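Local coordinates for AvrL567-A (Melampsora lini, PDB 2OPC), which is an avirulence protein of the flax rust fungus, probably recognised by a matching resistance protein of the plant, and binds cobalt in this crystal, at residues 58-64 with 120-126; 18-24 with 35-41. All blocks are in the same frame, centred on the assembly; numbering follows the deposited sequence.

Interaction 1: residues 58-64 with 120-126; sequences HFCVHIA and KIKLVPK. With CO (cobalt (II) ion), chain B.
Strands 58-63 and 120-125 run antiparallel, their axes 4.5 Å apart at closest and their directions 142° apart, in the register Phe-59 to Pro-125, Val-61 to Leu-123 and Ile-63 to Ile-121. Cys-60/Val-124 and His-62/Lys-122 are the hydrogen-bonded pairs: Cys-60 N to Val-124 O is 2.8 Å, Val-124 N to Cys-60 O 3.0 Å, His-62 N to Lys-122 O 2.8 Å and Lys-122 N to His-62 O 2.9 Å. Lys-126 N to His-58 O and Ala-64 N to Lys-120 O, both 3.0 Å, extend the ladder; beyond it one water accepts from Lys-120 N and donates to Ala-64 O, each at 2.8 Å. These are the central strands of a four-stranded antiparallel sheet: the outward backbone of Phe-59, Val-61 and Ile-63 hydrogen-bonds strand 75-81 (Val-80, Leu-77 and Gly-78, Arg-75), while Ile-121 bonds Thr-16. Val-61 CG2 meets Leu-123 CD2 at 3.9 Å on the face turned to strands 25-28 and 32-36. On the other face, Cys-60 (chi1 t) and His-62 (chi1 m) reach one cobalt, SG at 2.3 Å and NE2 at 2.0 Å, and Val-124 CG2 makes a CH-pi contact 3.7 Å from the His-62 ring centroid. Lys-122, chi1 p, then extended, hydrogen-bonds through NZ to Glu-13 O.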
ATOM      1  N   HIS A  58       7.449  10.471   8.187  1.00 28.15           N
ATOM      2  CA  HIS A  58       7.616   9.119   7.674  1.00 27.84           C
ATOM      3  C   HIS A  58       6.522   8.240   8.212  1.00 28.26           C
ATOM      4  O   HIS A  58       6.104   8.379   9.361  1.00 27.83           O
ATOM      5  CB  HIS A  58       8.967   8.521   8.102  1.00 28.33           C
ATOM      6  CG  HIS A  58      10.143   9.142   7.410  1.00 29.24           C
ATOM      7  ND1 HIS A  58      10.719  10.329   7.811  1.00 34.19           N
ATOM      8  CD2 HIS A  58      10.843   8.725   6.330  1.00 28.56           C
ATOM      9  CE1 HIS A  58      11.719  10.627   6.996  1.00 31.30           C
ATOM     10  NE2 HIS A  58      11.820   9.663   6.095  1.00 32.47           N
ATOM     11  N   PHE A  59       6.081   7.331   7.360  1.00 26.94           N
ATOM     12  CA  PHE A  59       5.023   6.365   7.688  1.00 27.15           C
ATOM     13  C   PHE A  59       5.446   4.987   7.243  1.00 27.78           C
ATOM     14  O   PHE A  59       6.054   4.822   6.177  1.00 28.62           O
ATOM     15  CB  PHE A  59       3.719   6.757   6.969  1.00 27.37           C
ATOM     16  CG  PHE A  59       3.187   8.066   7.440  1.00 27.48           C
ATOM     17  CD1 PHE A  59       2.285   8.123   8.515  1.00 28.22           C
ATOM     18  CD2 PHE A  59       3.698   9.260   6.914  1.00 27.87           C
ATOM     19  CE1 PHE A  59       1.852   9.348   9.027  1.00 29.28           C
ATOM     20  CE2 PHE A  59       3.268  10.492   7.432  1.00 28.93           C
ATOM     21  CZ  PHE A  59       2.350  10.507   8.486  1.00 28.95           C
ATOM     22  N   CYS A  60       5.057   3.993   8.024  1.00 27.63           N
ATOM     23  CA  CYS A  60       5.284   2.621   7.613  1.00 28.20           C
ATOM     24  C   CYS A  60       4.037   2.121   6.872  1.00 28.38           C
ATOM     25  O   CYS A  60       2.904   2.372   7.330  1.00 28.51           O
ATOM     26  CB  CYS A  60       5.498   1.842   8.917  1.00 29.78           C
ATOM     27  SG  CYS A  60       6.113   0.141   8.706  1.00 29.70           S
ATOM     28  N   VAL A  61       4.256   1.405   5.751  1.00 28.14           N
ATOM     29  CA  VAL A  61       3.125   0.883   4.935  1.00 29.03           C
ATOM     30  C   VAL A  61       2.870  -0.540   5.382  1.00 29.31           C
ATOM     31  O   VAL A  61       3.722  -1.424   5.154  1.00 31.83           O
ATOM     32  CB  VAL A  61       3.443   0.936   3.443  1.00 28.98           C
ATOM     33  CG1 VAL A  61       2.251   0.468   2.630  1.00 30.38           C
ATOM     34  CG2 VAL A  61       3.831   2.341   3.048  1.00 30.61           C
ATOM     35  N   HIS A  62       1.748  -0.743   6.052  1.00 28.20           N
ATOM     36  CA  HIS A  62       1.377  -2.070   6.529  1.00 29.24           C
ATOM     37  C   HIS A  62       0.523  -2.759   5.487  1.00 29.29           C
ATOM     38  O   HIS A  62      -0.328  -2.140   4.833  1.00 29.37           O
ATOM     39  CB  HIS A  62       0.654  -1.952   7.884  1.00 29.16           C
ATOM     40  CG  HIS A  62       1.600  -1.687   9.021  1.00 28.05           C
ATOM     41  ND1 HIS A  62       1.289  -1.883  10.351  1.00 28.93           N
ATOM     42  CD2 HIS A  62       2.910  -1.327   8.980  1.00 30.22           C
ATOM     43  CE1 HIS A  62       2.361  -1.591  11.079  1.00 29.69           C
ATOM     44  NE2 HIS A  62       3.350  -1.265  10.273  1.00 31.55           N
ATOM     45  N   ILE A  63       0.766  -4.065   5.373  1.00 28.96           N
ATOM     46  CA  ILE A  63       0.028  -4.914   4.430  1.00 28.72           C
ATOM     47  C   ILE A  63      -0.405  -6.187   5.166  1.00 28.95           C
ATOM     48  O   ILE A  63       0.371  -6.758   5.933  1.00 30.17           O
ATOM     49  CB  ILE A  63       0.900  -5.257   3.189  1.00 28.40           C
ATOM     50  CG1 ILE A  63       0.097  -6.047   2.147  1.00 29.68           C
ATOM     51  CG2 ILE A  63       2.181  -5.984   3.564  1.00 31.01           C
ATOM     52  CD1 ILE A  63       0.686  -5.958   0.756  1.00 29.46           C
ATOM     53  N   ALA A  64      -1.650  -6.598   4.928  1.00 28.52           N
ATOM     54  CA  ALA A  64      -2.173  -7.827   5.550  1.00 27.67           C
ATOM     55  C   ALA A  64      -1.741  -9.044   4.748  1.00 27.52           C
ATOM     56  O   ALA A  64      -1.483  -8.958   3.541  1.00 27.94           O
ATOM     57  CB  ALA A  64      -3.658  -7.776   5.611  1.00 28.19           C
ATOM     58  N   LYS A 120      -4.702  -5.513   1.096  1.00 28.88           N
ATOM     59  CA  LYS A 120      -5.110  -4.598   2.203  1.00 29.10           C
ATOM     60  C   LYS A 120      -3.892  -3.848   2.686  1.00 28.94           C
ATOM     61  O   LYS A 120      -2.962  -4.470   3.206  1.00 28.78           O
ATOM     62  CB  LYS A 120      -5.679  -5.401   3.369  1.00 28.77           C
ATOM     63  CG  LYS A 120      -6.980  -6.145   3.079  1.00 30.53           C
ATOM     64  CD  LYS A 120      -7.443  -6.908   4.377  1.00 29.82           C
ATOM     65  CE  LYS A 120      -8.610  -7.784   4.124  1.00 32.59           C
ATOM     66  NZ  LYS A 120      -9.054  -8.326   5.429  1.00 34.75           N
ATOM     67  N   ILE A 121      -3.941  -2.513   2.559  1.00 28.53           N
ATOM     68  CA  ILE A 121      -2.782  -1.662   2.949  1.00 28.85           C
ATOM     69  C   ILE A 121      -3.257  -0.490   3.784  1.00 29.27           C
ATOM     70  O   ILE A 121      -4.407  -0.059   3.723  1.00 28.41           O
ATOM     71  CB  ILE A 121      -1.958  -1.170   1.728  1.00 29.14           C
ATOM     72  CG1 ILE A 121      -2.879  -0.505   0.694  1.00 30.89           C
ATOM     73  CG2 ILE A 121      -1.179  -2.358   1.153  1.00 30.73           C
ATOM     74  CD1 ILE A 121      -2.117   0.091  -0.550  1.00 29.48           C
ATOM     75  N   LYS A 122      -2.336   0.005   4.625  1.00 29.81           N
ATOM     76  CA  LYS A 122      -2.631   1.201   5.422  1.00 29.21           C
ATOM     77  C   LYS A 122      -1.301   1.812   5.879  1.00 29.64           C
ATOM     78  O   LYS A 122      -0.248   1.186   5.797  1.00 30.09           O
ATOM     79  CB  LYS A 122      -3.486   0.839   6.648  1.00 30.19           C
ATOM     80  CG  LYS A 122      -2.760  -0.071   7.644  1.00 30.49           C
ATOM     81  CD  LYS A 122      -3.710  -0.468   8.798  1.00 31.07           C
ATOM     82  CE  LYS A 122      -3.011  -1.404   9.744  1.00 33.37           C
ATOM     83  NZ  LYS A 122      -3.875  -1.605  10.949  1.00 35.73           N
ATOM     84  N   LEU A 123      -1.392   3.037   6.376  1.00 28.80           N
ATOM     85  CA  LEU A 123      -0.228   3.690   6.975  1.00 28.73           C
ATOM     86  C   LEU A 123      -0.336   3.710   8.470  1.00 28.61           C
ATOM     87  O   LEU A 123      -1.414   3.902   9.024  1.00 28.97           O
ATOM     88  CB  LEU A 123      -0.193   5.175   6.569  1.00 29.43           C
ATOM     89  CG  LEU A 123      -0.089   5.450   5.074  1.00 29.15           C
ATOM     90  CD1 LEU A 123      -0.093   6.977   4.829  1.00 30.40           C
ATOM     91  CD2 LEU A 123       1.174   4.755   4.481  1.00 30.90           C
ATOM     92  N   VAL A 124       0.831   3.591   9.086  1.00 28.39           N
ATOM     93  CA  VAL A 124       0.961   3.920  10.516  1.00 29.13           C
ATOM     94  C   VAL A 124       2.181   4.841  10.642  1.00 28.47           C
ATOM     95  O   VAL A 124       3.102   4.782   9.844  1.00 28.54           O
ATOM     96  CB  VAL A 124       1.128   2.683  11.471  1.00 29.03           C
ATOM     97  CG1 VAL A 124      -0.058   1.721  11.339  1.00 32.11           C
ATOM     98  CG2 VAL A 124       2.430   1.929  11.260  1.00 30.16           C
ATOM     99  N   PRO A 125       2.217   5.709  11.651  1.00 29.34           N
ATOM    100  CA  PRO A 125       3.419   6.528  11.817  1.00 28.83           C
ATOM    101  C   PRO A 125       4.693   5.680  11.996  1.00 29.34           C
ATOM    102  O   PRO A 125       4.685   4.617  12.652  1.00 29.49           O
ATOM    103  CB  PRO A 125       3.110   7.359  13.078  1.00 28.79           C
ATOM    104  CG  PRO A 125       1.592   7.423  13.067  1.00 29.26           C
ATOM    105  CD  PRO A 125       1.169   6.035  12.627  1.00 28.57           C
ATOM    106  N   LYS A 126       5.794   6.151  11.397  1.00 28.41           N
ATOM    107  CA  LYS A 126       7.037   5.435  11.587  1.00 28.79           C
ATOM    108  C   LYS A 126       7.603   5.866  12.923  1.00 29.02           C
ATOM    109  O   LYS A 126       8.061   6.974  13.116  1.00 31.09           O
ATOM    110  CB  LYS A 126       7.965   5.676  10.400  1.00 29.89           C
ATOM    111  CG  LYS A 126       9.344   5.004  10.479  1.00 31.54           C
ATOM    112  CD  LYS A 126       9.288   3.518  10.306  1.00 36.33           C
ATOM    113  CE  LYS A 126      10.740   2.975  10.388  1.00 38.29           C
ATOM    114  NZ  LYS A 126      10.773   1.496  10.591  1.00 41.43           N
TER
HETATM  115 CO    CO B 201       5.306  -0.951  10.575  1.00 17.00          CO
HETATM  116  O   HOH W   1      -2.852  -7.621   1.556  1.00 16.93           O

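Interaction 2: residues 18-24 with 35-41; sequences FYRSPTA and KWDNEQM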
ATOM      1  N   PHE A  18      -7.039  -2.363  -2.004  1.00 28.47           N
ATOM      2  CA  PHE A  18      -6.456  -1.863  -3.255  1.00 28.93           C
ATOM      3  C   PHE A  18      -6.538  -3.021  -4.248  1.00 29.96           C
ATOM      4  O   PHE A  18      -5.863  -4.043  -4.098  1.00 28.98           O
ATOM      5  CB  PHE A  18      -5.012  -1.400  -2.983  1.00 28.77           C
ATOM      6  CG  PHE A  18      -4.283  -0.842  -4.195  1.00 28.80           C
ATOM      7  CD1 PHE A  18      -4.923   0.043  -5.042  1.00 29.65           C
ATOM      8  CD2 PHE A  18      -2.960  -1.212  -4.459  1.00 33.51           C
ATOM      9  CE1 PHE A  18      -4.244   0.587  -6.125  1.00 30.51           C
ATOM     10  CE2 PHE A  18      -2.271  -0.665  -5.584  1.00 33.95           C
ATOM     11  CZ  PHE A  18      -2.963   0.227  -6.391  1.00 31.82           C
ATOM     12  N   TYR A  19      -7.416  -2.828  -5.244  1.00 29.71           N
ATOM     13  CA  TYR A  19      -7.758  -3.904  -6.165  1.00 30.29           C
ATOM     14  C   TYR A  19      -6.722  -4.167  -7.261  1.00 29.75           C
ATOM     15  O   TYR A  19      -6.081  -3.246  -7.728  1.00 29.14           O
ATOM     16  CB  TYR A  19      -9.153  -3.644  -6.763  1.00 31.64           C
ATOM     17  CG  TYR A  19     -10.238  -4.022  -5.788  1.00 33.36           C
ATOM     18  CD1 TYR A  19     -10.724  -5.322  -5.740  1.00 34.74           C
ATOM     19  CD2 TYR A  19     -10.718  -3.105  -4.859  1.00 34.96           C
ATOM     20  CE1 TYR A  19     -11.712  -5.704  -4.808  1.00 34.38           C
ATOM     21  CE2 TYR A  19     -11.722  -3.469  -3.923  1.00 35.23           C
ATOM     22  CZ  TYR A  19     -12.184  -4.769  -3.903  1.00 33.90           C
ATOM     23  OH  TYR A  19     -13.160  -5.151  -3.002  1.00 36.40           O
ATOM     24  N   ARG A  20      -6.550  -5.432  -7.658  1.00 29.31           N
ATOM     25  CA  ARG A  20      -5.618  -5.837  -8.714  1.00 29.38           C
ATOM     26  C   ARG A  20      -6.262  -5.642 -10.071  1.00 28.29           C
ATOM     27  O   ARG A  20      -6.390  -6.546 -10.868  1.00 27.72           O
ATOM     28  CB  ARG A  20      -5.217  -7.270  -8.514  1.00 30.40           C
ATOM     29  CG  ARG A  20      -4.440  -7.482  -7.210  1.00 34.71           C
ATOM     30  CD  ARG A  20      -3.014  -7.665  -7.577  1.00 34.81           C
ATOM     31  NE  ARG A  20      -2.744  -8.969  -8.171  1.00 33.31           N
ATOM     32  CZ  ARG A  20      -1.524  -9.454  -8.411  1.00 35.73           C
ATOM     33  NH1 ARG A  20      -0.482  -8.634  -8.081  1.00 36.97           N
ATOM     34  NH2 ARG A  20      -1.350 -10.718  -8.967  1.00 29.04           N
ATOM     35  N   SER A  21      -6.639  -4.385 -10.294  1.00 27.30           N
ATOM     36  CA  SER A  21      -6.985  -3.872 -11.635  1.00 27.66           C
ATOM     37  C   SER A  21      -5.907  -2.844 -11.940  1.00 27.19           C
ATOM     38  O   SER A  21      -5.612  -2.019 -11.090  1.00 28.27           O
ATOM     39  CB  SER A  21      -8.314  -3.143 -11.537  1.00 30.30           C
ATOM     40  OG  SER A  21      -8.513  -2.306 -12.661  1.00 37.37           O
ATOM     41  N   PRO A  22      -5.313  -2.883 -13.132  1.00 27.52           N
ATOM     42  CA  PRO A  22      -4.138  -2.045 -13.372  1.00 29.25           C
ATOM     43  C   PRO A  22      -4.379  -0.559 -13.227  1.00 29.30           C
ATOM     44  O   PRO A  22      -3.422   0.165 -12.967  1.00 29.59           O
ATOM     45  CB  PRO A  22      -3.729  -2.398 -14.803  1.00 30.14           C
ATOM     46  CG  PRO A  22      -4.141  -3.845 -14.927  1.00 31.10           C
ATOM     47  CD  PRO A  22      -5.514  -3.848 -14.235  1.00 28.56           C
ATOM     48  N   THR A  23      -5.624  -0.123 -13.357  1.00 28.33           N
ATOM     49  CA  THR A  23      -5.944   1.309 -13.310  1.00 28.22           C
ATOM     50  C   THR A  23      -6.434   1.738 -11.927  1.00 28.77           C
ATOM     51  O   THR A  23      -6.823   2.896 -11.723  1.00 29.43           O
ATOM     52  CB  THR A  23      -7.024   1.638 -14.380  1.00 28.87           C
ATOM     53  OG1 THR A  23      -8.183   0.824 -14.179  1.00 32.00           O
ATOM     54  CG2 THR A  23      -6.485   1.403 -15.808  1.00 30.58           C
ATOM     55  N   ALA A  24      -6.406   0.838 -10.950  1.00 27.86           N
ATOM     56  CA  ALA A  24      -6.904   1.167  -9.600  1.00 28.72           C
ATOM     57  C   ALA A  24      -6.073   2.254  -8.940  1.00 29.29           C
ATOM     58  O   ALA A  24      -4.864   2.301  -9.142  1.00 29.21           O
ATOM     59  CB  ALA A  24      -6.915  -0.081  -8.700  1.00 30.86           C
ATOM     60  N   LYS A  35      -0.917   3.919  -6.642  1.00 27.58           N
ATOM     61  CA  LYS A  35      -1.294   3.340  -7.945  1.00 27.87           C
ATOM     62  C   LYS A  35      -0.419   2.106  -8.153  1.00 27.96           C
ATOM     63  O   LYS A  35       0.480   1.843  -7.354  1.00 28.21           O
ATOM     64  CB  LYS A  35      -1.085   4.349  -9.106  1.00 28.69           C
ATOM     65  CG  LYS A  35       0.392   4.624  -9.402  1.00 27.95           C
ATOM     66  CD  LYS A  35       0.539   5.490 -10.639  1.00 29.10           C
ATOM     67  CE  LYS A  35       2.022   5.684 -10.962  1.00 29.79           C
ATOM     68  NZ  LYS A  35       2.183   6.432 -12.265  1.00 32.57           N
ATOM     69  N   TRP A  36      -0.669   1.361  -9.228  1.00 27.78           N
ATOM     70  CA  TRP A  36       0.199   0.244  -9.548  1.00 27.36           C
ATOM     71  C   TRP A  36       1.381   0.669 -10.380  1.00 29.04           C
ATOM     72  O   TRP A  36       1.303   1.604 -11.172  1.00 28.78           O
ATOM     73  CB  TRP A  36      -0.585  -0.853 -10.305  1.00 28.39           C
ATOM     74  CG  TRP A  36      -1.553  -1.588  -9.453  1.00 29.43           C
ATOM     75  CD1 TRP A  36      -2.930  -1.555  -9.513  1.00 28.42           C
ATOM     76  CD2 TRP A  36      -1.216  -2.529  -8.444  1.00 31.86           C
ATOM     77  NE1 TRP A  36      -3.477  -2.382  -8.566  1.00 29.93           N
ATOM     78  CE2 TRP A  36      -2.441  -3.010  -7.903  1.00 31.72           C
ATOM     79  CE3 TRP A  36       0.008  -3.006  -7.929  1.00 34.57           C
ATOM     80  CZ2 TRP A  36      -2.474  -3.977  -6.888  1.00 33.63           C
ATOM     81  CZ3 TRP A  36      -0.025  -3.953  -6.907  1.00 34.12           C
ATOM     82  CH2 TRP A  36      -1.265  -4.420  -6.389  1.00 32.25           C
ATOM     83  N   ASP A  37       2.468  -0.104 -10.277  1.00 28.00           N
ATOM     84  CA  ASP A  37       3.672   0.211 -11.028  1.00 29.29           C
ATOM     85  C   ASP A  37       3.479   0.098 -12.508  1.00 29.48           C
ATOM     86  O   ASP A  37       3.969   0.956 -13.272  1.00 31.35           O
ATOM     87  CB  ASP A  37       4.874  -0.612 -10.510  1.00 28.85           C
ATOM     88  CG  ASP A  37       4.650  -2.140 -10.563  1.00 29.83           C
ATOM     89  OD1 ASP A  37       3.514  -2.645 -10.582  1.00 28.52           O
ATOM     90  OD2 ASP A  37       5.670  -2.863 -10.594  1.00 32.15           O
ATOM     91  N   ASN A  38       2.769  -0.944 -12.917  1.00 27.73           N
ATOM     92  CA  ASN A  38       2.466  -1.222 -14.328  1.00 28.48           C
ATOM     93  C   ASN A  38       1.405  -2.322 -14.422  1.00 29.46           C
ATOM     94  O   ASN A  38       0.822  -2.748 -13.403  1.00 27.89           O
ATOM     95  CB  ASN A  38       3.745  -1.594 -15.106  1.00 30.31           C
ATOM     96  CG  ASN A  38       4.465  -2.750 -14.482  1.00 32.34           C
ATOM     97  OD1 ASN A  38       3.875  -3.777 -14.166  1.00 32.71           O
ATOM     98  ND2 ASN A  38       5.772  -2.569 -14.249  1.00 37.49           N
ATOM     99  N   GLU A  39       1.094  -2.764 -15.632  1.00 29.71           N
ATOM    100  CA  GLU A  39      -0.000  -3.698 -15.819  1.00 29.94           C
ATOM    101  C   GLU A  39       0.212  -5.047 -15.157  1.00 30.03           C
ATOM    102  O   GLU A  39      -0.701  -5.758 -14.885  1.00 30.08           O
ATOM    103  CB  GLU A  39      -0.377  -3.865 -17.302  1.00 31.63           C
ATOM    104  CG  GLU A  39       0.513  -4.775 -18.068  1.00 35.53           C
ATOM    105  CD  GLU A  39      -0.216  -5.625 -19.121  1.00 41.16           C
ATOM    106  OE1 GLU A  39      -1.144  -5.076 -19.705  1.00 44.28           O
ATOM    107  OE2 GLU A  39       0.151  -6.800 -19.328  1.00 41.07           O
ATOM    108  N   GLN A  40       1.457  -5.333 -14.844  1.00 30.83           N
ATOM    109  CA  GLN A  40       1.809  -6.525 -14.137  1.00 31.61           C
ATOM    110  C   GLN A  40       1.491  -6.448 -12.616  1.00 31.44           C
ATOM    111  O   GLN A  40       1.346  -7.416 -11.947  1.00 32.61           O
ATOM    112  CB  GLN A  40       3.295  -6.882 -14.427  1.00 32.50           C
ATOM    113  CG  GLN A  40       3.787  -6.647 -15.904  1.00 31.95           C
ATOM    114  CD  GLN A  40       5.313  -6.402 -16.084  1.00 32.91           C
ATOM    115  OE1 GLN A  40       6.124  -6.592 -15.152  1.00 26.59           O
ATOM    116  NE2 GLN A  40       5.707  -5.970 -17.301  1.00 32.67           N
ATOM    117  N   MET A  41       1.331  -5.240 -12.104  1.00 28.51           N
ATOM    118  CA  MET A  41       0.879  -5.037 -10.754  1.00 29.09           C
ATOM    119  C   MET A  41       1.749  -5.704  -9.714  1.00 29.53           C
ATOM    120  O   MET A  41       1.269  -6.322  -8.828  1.00 32.75           O
ATOM    121  CB  MET A  41      -0.594  -5.432 -10.582  1.00 29.73           C
ATOM    122  CG  MET A  41      -1.538  -4.594 -11.427  1.00 26.58           C
ATOM    123  SD  MET A  41      -3.231  -5.134 -11.326  1.00 29.41           S
ATOM    124  CE  MET A  41      -3.128  -6.609 -12.315  1.00 33.13           C
TER
HETATM  125  O   HOH W   2      -2.936   2.009 -10.976  1.00 16.55           O
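Trp-36 points from segment 35-41 into segment 18-24, its indole held by a ring on one face and by backbone oxygen at the edge. With chi1 m and chi2 111° it turns NE1 to Tyr-19 O, a 2.9 Å hydrogen bond. Phe-18, chi1 t, lays its ring over the five-membered ring in an offset stack, centroids 4.2 Å apart and planes at 19°; Phe-18 CE2 comes within 3.3 Å of Trp-36 CE2. Tyr-19 points away from this packing, and its OH is hydrogen-bonded to Arg-17 NH1. Arg-20, at the centre of an inverse gamma turn, bends its chain (chi1 m, chi2 -105°, chi3 m) so that CD lies 3.8 Å from Trp-36 CZ2. Met-41 points toward the opposing loop, and its m, t, m conformation sets SD 3.9 Å from Pro-22 CD and 4.1 Å from Arg-20 CB. Near Ala-24, a water donates to Pro-22 O (2.8 Å) and Ala-24 O (2.7 Å) and accepts from Trp-36 N (2.9 Å), bridging the backbones. Asn-38, chi1 p, takes Gln-40 N on its OD1 at 3.0 Å, an Asx turn. The contact joins two loops that leave strands 16-19 and 32-36, each containing a type I turn, Ser-21 to Ala-24 and Asn-38 to Met-41, and packs them around a buried tryptophan at one edge of this two-sheet, all-beta fold.

In the fold
Both segments of interaction 2 precede those of interaction 1; the centres are about 18 Å apart, with the middle of the chain between them. Both interactions reach the four-stranded sheet, where strand 16-19 of interaction 2 is an outermost strand and borders strand 118-125 of interaction 1. Ile-121 CD1 meets Phe-18 CB at 4.1 Å, so the two contacts touch here. Strand 32-36 belongs to the three-stranded sheet, whose side chains Val-32 and Val-34 touch Leu-123 and Ile-121. Interaction 1 thus joins the middle strands within one sheet, with the cobalt on the face away from the other sheet, whereas interaction 2 links the sheets through the Phe-18/Trp-36 stack, the turn crossing between them and the hairpin loop after Trp-36.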